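Local coordinates for phenolic acid decarboxylase (Sedimentibacter hydroxybenzoicus, PDB 7AE5), which catalyses the non-oxidative decarboxylation of phenolic acids such as vanillate and, reversibly, 4-hydroxybenzoate and 3,4-dihydroxybenzoate, as a UbiD-family enzyme that uses prenylated FMN and manganese, at the interface of chains A and B. Numbering follows the deposited sequence. Chains: chain A/B, Phenolic acid decarboxylase.

Contact 1: the interface of chains A and B. Residues chain A 366, 370, 415, 417; chain B 370, 373, 417, 420.
A:Phe370 reaches across to B:Phe370, its own symmetry mate, with the two side chains crossing at about a right angle and meeting through their CD1 atoms, 3.8 Å apart. The CB of each phenylalanine also packs against the carbonyl O of the other, 3.5 Å from B:Phe370 CB to A:Phe370 O, so the two helices approach closely at this residue.

Chain B surrounds much of the A:Phe370 ring. A chi1 of -69°, with CG beside the backbone N, lays the ring back along its helix, where one face, toward the rim, meets the carbonyl O of A:Lys366. B:Leu373 CB packs 3.6 Å from A:Phe370 CD2, toward the rim of the opposite face. At the far end of the ring, B:Cys420 SG lies 3.8 Å from both CE2 and CZ, a little out of the plane on the A:Lys366 O side. The CD1 methyl of B:Ile417 arrives from the opposite direction and stops 3.9 Å from A:Phe370 CZ.

The exchange of chains repeats the motif: A:Ile417 CD1 approaches B:Phe370 CZ at 4.0 Å. Beside the two rings, the Ile417 side chains cross at about a right angle with their CG1 atoms in loose contact. B:Ile417 turns its other branch, CG2, toward CB of A:Ser415 at 3.7 Å. A:Ser415 OG accepts a hydrogen bond from A:Lys366 NZ (2.6 Å), which links helix 364-372 to strand 414-418 within chain A and probably steadies the serine against B:Ile417.

The patch is thus an apolar core about a two-fold axis, built where helix 364-372 of each subunit packs against its counterpart and against strand 414-418 of the partner, with the short strand 420-421 closing its margin.

Contact 2: the interface of chains A and B. Residues chain A 418-419; chain B 363, 366, 412-413, 441, 449.
This is a polar margin of the two-fold homodimeric interface, where A:Asn419 of one subunit inserts among charged side chains of its neighbour, including B:Glu449 and B:Lys412, and helps to join subunits of the homohexamer. A:Asn419 buries 103 Å² of its surface against chain B. Its amide ND2 faces both carboxylate oxygens of B:Glu449, 3.0 Å from OE2 and 3.2 Å from OE1, in two weak, bent hydrogen bonds. The amide and carboxylate planes stand 78° apart, so the amide meets the carboxylate crosswise.

B:Lys412 probably helps to position that carboxylate. Its NZ forms a salt bridge with B:Glu449 OE2 at 2.7 Å, nearly along the C-O direction, and a longer one with B:Asp413 OD2, which it meets from above the carboxylate plane. The chain starts with CG between the backbone N and carbonyl carbon (chi1 70°), runs extended with CD alongside the A:Asn419 amide, and bends at its last torsion toward the acids. Cutting B:Lys412 back to alanine is likely to leave the B:Glu449 and B:Asp413 carboxylates without their shared cation, with B:Glu449 free to turn from A:Asn419.

On the other flank, B:Lys366 passes its CG 3.5 Å from the backbone O of A:Asn419, then gives NZ to B:Asp413 O at 2.7 Å, from above the carbonyl plane. The site thereby receives the turn after strand 414-418 and probably helps to set the register of the two subunits.

Contact 1: the interface of chains A and B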
ATOM      1  N   LYS A 366     -16.278 -10.559  -0.657  1.00 40.90           N
ATOM      2  CA  LYS A 366     -15.542  -9.847  -1.695  1.00 39.96           C
ATOM      3  C   LYS A 366     -15.942 -10.321  -3.087  1.00 41.36           C
ATOM      4  O   LYS A 366     -15.965  -9.520  -4.029  1.00 40.95           O
ATOM      5  CB  LYS A 366     -14.036 -10.011  -1.482  1.00 39.37           C
ATOM      6  CG  LYS A 366     -13.568  -9.618  -0.089  1.00 38.63           C
ATOM      7  CD  LYS A 366     -12.933  -8.238  -0.083  1.00 37.21           C
ATOM      8  CE  LYS A 366     -12.376  -7.898   1.290  1.00 37.09           C
ATOM      9  NZ  LYS A 366     -11.247  -6.928   1.207  1.00 36.45           N
ATOM     10  N   PHE A 370     -17.119  -8.157  -6.175  1.00 38.16           N
ATOM     11  CA  PHE A 370     -16.550  -8.323  -7.509  1.00 38.83           C
ATOM     12  C   PHE A 370     -17.649  -8.460  -8.553  1.00 40.83           C
ATOM     13  O   PHE A 370     -17.527  -7.940  -9.668  1.00 41.01           O
ATOM     14  CB  PHE A 370     -15.630  -9.546  -7.558  1.00 39.22           C
ATOM     15  CG  PHE A 370     -14.358  -9.390  -6.775  1.00 37.60           C
ATOM     16  CD1 PHE A 370     -13.834  -8.136  -6.508  1.00 35.95           C
ATOM     17  CD2 PHE A 370     -13.679 -10.506  -6.311  1.00 37.97           C
ATOM     18  CE1 PHE A 370     -12.661  -7.998  -5.789  1.00 34.86           C
ATOM     19  CE2 PHE A 370     -12.503 -10.376  -5.593  1.00 36.85           C
ATOM     20  CZ  PHE A 370     -11.992  -9.121  -5.333  1.00 35.36           C
ATOM     21  N   SER A 415     -10.451  -2.933   0.640  1.00 40.06           N
ATOM     22  CA  SER A 415      -9.612  -3.068  -0.545  1.00 40.00           C
ATOM     23  C   SER A 415      -9.757  -1.841  -1.436  1.00 39.54           C
ATOM     24  O   SER A 415     -10.875  -1.444  -1.783  1.00 39.17           O
ATOM     25  CB  SER A 415      -9.961  -4.336  -1.327  1.00 40.27           C
ATOM     26  OG  SER A 415      -9.966  -5.469  -0.475  1.00 40.94           O
ATOM     27  N   ILE A 417      -8.731  -0.326  -5.078  1.00 38.79           N
ATOM     28  CA  ILE A 417      -8.341  -0.790  -6.410  1.00 39.41           C
ATOM     29  C   ILE A 417      -8.319   0.407  -7.355  1.00 39.93           C
ATOM     30  O   ILE A 417      -9.371   0.988  -7.655  1.00 39.97           O
ATOM     31  CB  ILE A 417      -9.281  -1.885  -6.934  1.00 39.65           C
ATOM     32  CG1 ILE A 417      -9.406  -3.011  -5.908  1.00 39.41           C
ATOM     33  CG2 ILE A 417      -8.766  -2.437  -8.253  1.00 40.59           C
ATOM     34  CD1 ILE A 417     -10.763  -3.669  -5.891  1.00 39.60           C
TER
ATOM     35  N   PHE B 370     -12.794  -8.709 -12.560  1.00 39.52           N
ATOM     36  CA  PHE B 370     -13.791  -8.812 -11.497  1.00 40.06           C
ATOM     37  C   PHE B 370     -14.821  -9.888 -11.815  1.00 42.08           C
ATOM     38  O   PHE B 370     -15.215 -10.661 -10.933  1.00 42.43           O
ATOM     39  CB  PHE B 370     -14.490  -7.467 -11.285  1.00 40.29           C
ATOM     40  CG  PHE B 370     -13.612  -6.406 -10.684  1.00 38.74           C
ATOM     41  CD1 PHE B 370     -12.573  -6.739  -9.832  1.00 37.36           C
ATOM     42  CD2 PHE B 370     -13.837  -5.069 -10.968  1.00 39.04           C
ATOM     43  CE1 PHE B 370     -11.769  -5.755  -9.280  1.00 36.42           C
ATOM     44  CE2 PHE B 370     -13.040  -4.082 -10.419  1.00 38.03           C
ATOM     45  CZ  PHE B 370     -12.005  -4.425  -9.574  1.00 36.76           C
ATOM     46  N   LEU B 373     -13.319 -13.304 -11.225  1.00 38.48           N
ATOM     47  CA  LEU B 373     -13.202 -13.508  -9.787  1.00 37.91           C
ATOM     48  C   LEU B 373     -14.552 -13.647  -9.093  1.00 39.41           C
ATOM     49  O   LEU B 373     -14.580 -13.791  -7.866  1.00 39.38           O
ATOM     50  CB  LEU B 373     -12.411 -12.358  -9.161  1.00 35.80           C
ATOM     51  CG  LEU B 373     -10.925 -12.336  -9.518  1.00 34.13           C
ATOM     52  CD1 LEU B 373     -10.242 -11.130  -8.902  1.00 32.64           C
ATOM     53  CD2 LEU B 373     -10.249 -13.620  -9.070  1.00 34.47           C
ATOM     54  N   ILE B 417      -5.685  -7.788  -3.570  1.00 38.09           N
ATOM     55  CA  ILE B 417      -6.884  -7.744  -2.738  1.00 38.71           C
ATOM     56  C   ILE B 417      -6.821  -8.878  -1.724  1.00 38.76           C
ATOM     57  O   ILE B 417      -6.833 -10.057  -2.100  1.00 38.40           O
ATOM     58  CB  ILE B 417      -8.160  -7.838  -3.591  1.00 38.58           C
ATOM     59  CG1 ILE B 417      -8.138  -6.770  -4.686  1.00 38.49           C
ATOM     60  CG2 ILE B 417      -9.395  -7.683  -2.724  1.00 39.39           C
ATOM     61  CD1 ILE B 417      -8.658  -7.254  -6.021  1.00 37.46           C
ATOM     62  N   CYS B 420      -9.752 -12.808   0.255  1.00 40.75           N
ATOM     63  CA  CYS B 420     -10.664 -13.277  -0.773  1.00 40.58           C
ATOM     64  C   CYS B 420     -10.799 -14.792  -0.697  1.00 41.10           C
ATOM     65  O   CYS B 420     -10.053 -15.459   0.026  1.00 41.60           O
ATOM     66  CB  CYS B 420     -10.159 -12.840  -2.149  1.00 39.28           C
ATOM     67  SG  CYS B 420     -10.350 -11.076  -2.485  1.00 39.00           S
TER

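Contact 2: the interface of chains A and B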
ATOM      1  N   GLU A 418      -7.132   0.755  -7.846  1.00 50.22           N
ATOM      2  CA  GLU A 418      -6.945   1.911  -8.710  1.00 51.03           C
ATOM      3  C   GLU A 418      -7.169   1.550 -10.177  1.00 51.83           C
ATOM      4  O   GLU A 418      -7.165   0.379 -10.564  1.00 51.91           O
ATOM      5  CB  GLU A 418      -5.541   2.501  -8.539  1.00 51.59           C
ATOM      6  CG  GLU A 418      -4.948   2.354  -7.141  1.00 51.09           C
ATOM      7  CD  GLU A 418      -5.059   3.627  -6.312  1.00 51.33           C
ATOM      8  OE1 GLU A 418      -5.418   4.682  -6.879  1.00 51.95           O
ATOM      9  OE2 GLU A 418      -4.789   3.566  -5.091  1.00 51.17           O
ATOM     10  N   ASN A 419      -7.359   2.589 -10.993  1.00 42.85           N
ATOM     11  CA  ASN A 419      -7.474   2.461 -12.448  1.00 43.89           C
ATOM     12  C   ASN A 419      -8.629   1.544 -12.849  1.00 43.82           C
ATOM     13  O   ASN A 419      -8.478   0.634 -13.667  1.00 44.40           O
ATOM     14  CB  ASN A 419      -6.159   1.983 -13.065  1.00 44.54           C
ATOM     15  CG  ASN A 419      -5.924   2.565 -14.439  1.00 45.88           C
ATOM     16  OD1 ASN A 419      -5.842   3.782 -14.601  1.00 46.45           O
ATOM     17  ND2 ASN A 419      -5.814   1.699 -15.440  1.00 46.55           N
TER
ATOM     18  N   GLY B 363     -10.435   1.293 -18.004  1.00 43.69           N
ATOM     19  CA  GLY B 363     -10.562   0.441 -16.840  1.00 41.09           C
ATOM     20  C   GLY B 363     -11.351  -0.833 -17.050  1.00 41.08           C
ATOM     21  O   GLY B 363     -11.446  -1.640 -16.117  1.00 39.26           O
ATOM     22  N   LYS B 366     -10.009  -4.344 -15.748  1.00 44.64           N
ATOM     23  CA  LYS B 366     -10.207  -4.739 -14.356  1.00 43.29           C
ATOM     24  C   LYS B 366     -11.614  -5.283 -14.140  1.00 44.49           C
ATOM     25  O   LYS B 366     -11.813  -6.217 -13.354  1.00 43.91           O
ATOM     26  CB  LYS B 366      -9.938  -3.555 -13.428  1.00 42.73           C
ATOM     27  CG  LYS B 366      -8.598  -2.873 -13.653  1.00 42.33           C
ATOM     28  CD  LYS B 366      -7.784  -2.821 -12.373  1.00 41.19           C
ATOM     29  CE  LYS B 366      -6.330  -2.478 -12.662  1.00 41.26           C
ATOM     30  NZ  LYS B 366      -5.432  -3.624 -12.356  1.00 40.28           N
ATOM     31  N   LYS B 412      -0.219   1.161 -10.934  1.00 46.24           N
ATOM     32  CA  LYS B 412      -1.659   1.305 -11.129  1.00 47.46           C
ATOM     33  C   LYS B 412      -2.326   0.116 -11.808  1.00 46.71           C
ATOM     34  O   LYS B 412      -3.501  -0.137 -11.527  1.00 46.87           O
ATOM     35  CB  LYS B 412      -1.965   2.574 -11.938  1.00 49.15           C
ATOM     36  CG  LYS B 412      -1.543   2.503 -13.401  1.00 49.34           C
ATOM     37  CD  LYS B 412      -2.053   3.698 -14.194  1.00 50.79           C
ATOM     38  CE  LYS B 412      -1.765   3.534 -15.682  1.00 50.93           C
ATOM     39  NZ  LYS B 412      -2.453   2.344 -16.268  1.00 49.65           N
ATOM     40  N   ASP B 413      -1.639  -0.621 -12.685  1.00 62.10           N
ATOM     41  CA  ASP B 413      -2.231  -1.753 -13.392  1.00 61.58           C
ATOM     42  C   ASP B 413      -2.273  -3.033 -12.557  1.00 60.38           C
ATOM     43  O   ASP B 413      -2.814  -4.036 -13.035  1.00 58.13           O
ATOM     44  CB  ASP B 413      -1.465  -2.031 -14.700  1.00 61.10           C
ATOM     45  CG  ASP B 413      -1.979  -1.220 -15.902  1.00 62.36           C
ATOM     46  OD1 ASP B 413      -3.189  -1.245 -16.206  1.00 62.30           O
ATOM     47  OD2 ASP B 413      -1.153  -0.590 -16.594  1.00 62.90           O
ATOM     48  N   ASP B 441      -3.474  -5.631 -15.162  1.00 39.28           N
ATOM     49  CA  ASP B 441      -4.121  -5.062 -16.344  1.00 40.29           C
ATOM     50  C   ASP B 441      -3.044  -4.707 -17.369  1.00 40.54           C
ATOM     51  O   ASP B 441      -2.571  -3.567 -17.469  1.00 43.25           O
ATOM     52  CB  ASP B 441      -4.973  -3.855 -15.961  1.00 43.08           C
ATOM     53  CG  ASP B 441      -5.483  -3.081 -17.169  1.00 44.23           C
ATOM     54  OD1 ASP B 441      -5.499  -3.640 -18.284  1.00 43.09           O
ATOM     55  OD2 ASP B 441      -5.878  -1.906 -16.997  1.00 46.07           O
ATOM     56  N   GLU B 449      -9.075   6.881 -19.677  1.00 53.09           N
ATOM     57  CA  GLU B 449      -7.812   6.707 -18.967  1.00 53.48           C
ATOM     58  C   GLU B 449      -6.704   7.433 -19.718  1.00 54.21           C
ATOM     59  O   GLU B 449      -6.566   7.252 -20.934  1.00 54.24           O
ATOM     60  CB  GLU B 449      -7.453   5.230 -18.812  1.00 53.07           C
ATOM     61  CG  GLU B 449      -6.063   5.020 -18.220  1.00 53.53           C
ATOM     62  CD  GLU B 449      -5.697   3.559 -18.050  1.00 52.88           C
ATOM     63  OE1 GLU B 449      -6.541   2.691 -18.357  1.00 52.00           O
ATOM     64  OE2 GLU B 449      -4.560   3.279 -17.610  1.00 53.12           O
TER

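The C-alpha centres of contact 1 and contact 2 lie about 13 Å apart on the same two-fold interface. Strand 414-418 of chain A runs from one to the other, and helix 364-372 of chain B also serves both. Lys366 appears in each, from chain A in contact 1 and from chain B in contact 2. An apolar core near the axis thus continues into a charged margin, and the symmetry doubles that margin. With A:Glu278, the probable proton donor, about 30 Å from the centre of contact 1 and B:Glu278 about 34 Å from that of contact 2, a role in assembly rather than catalysis is suggested.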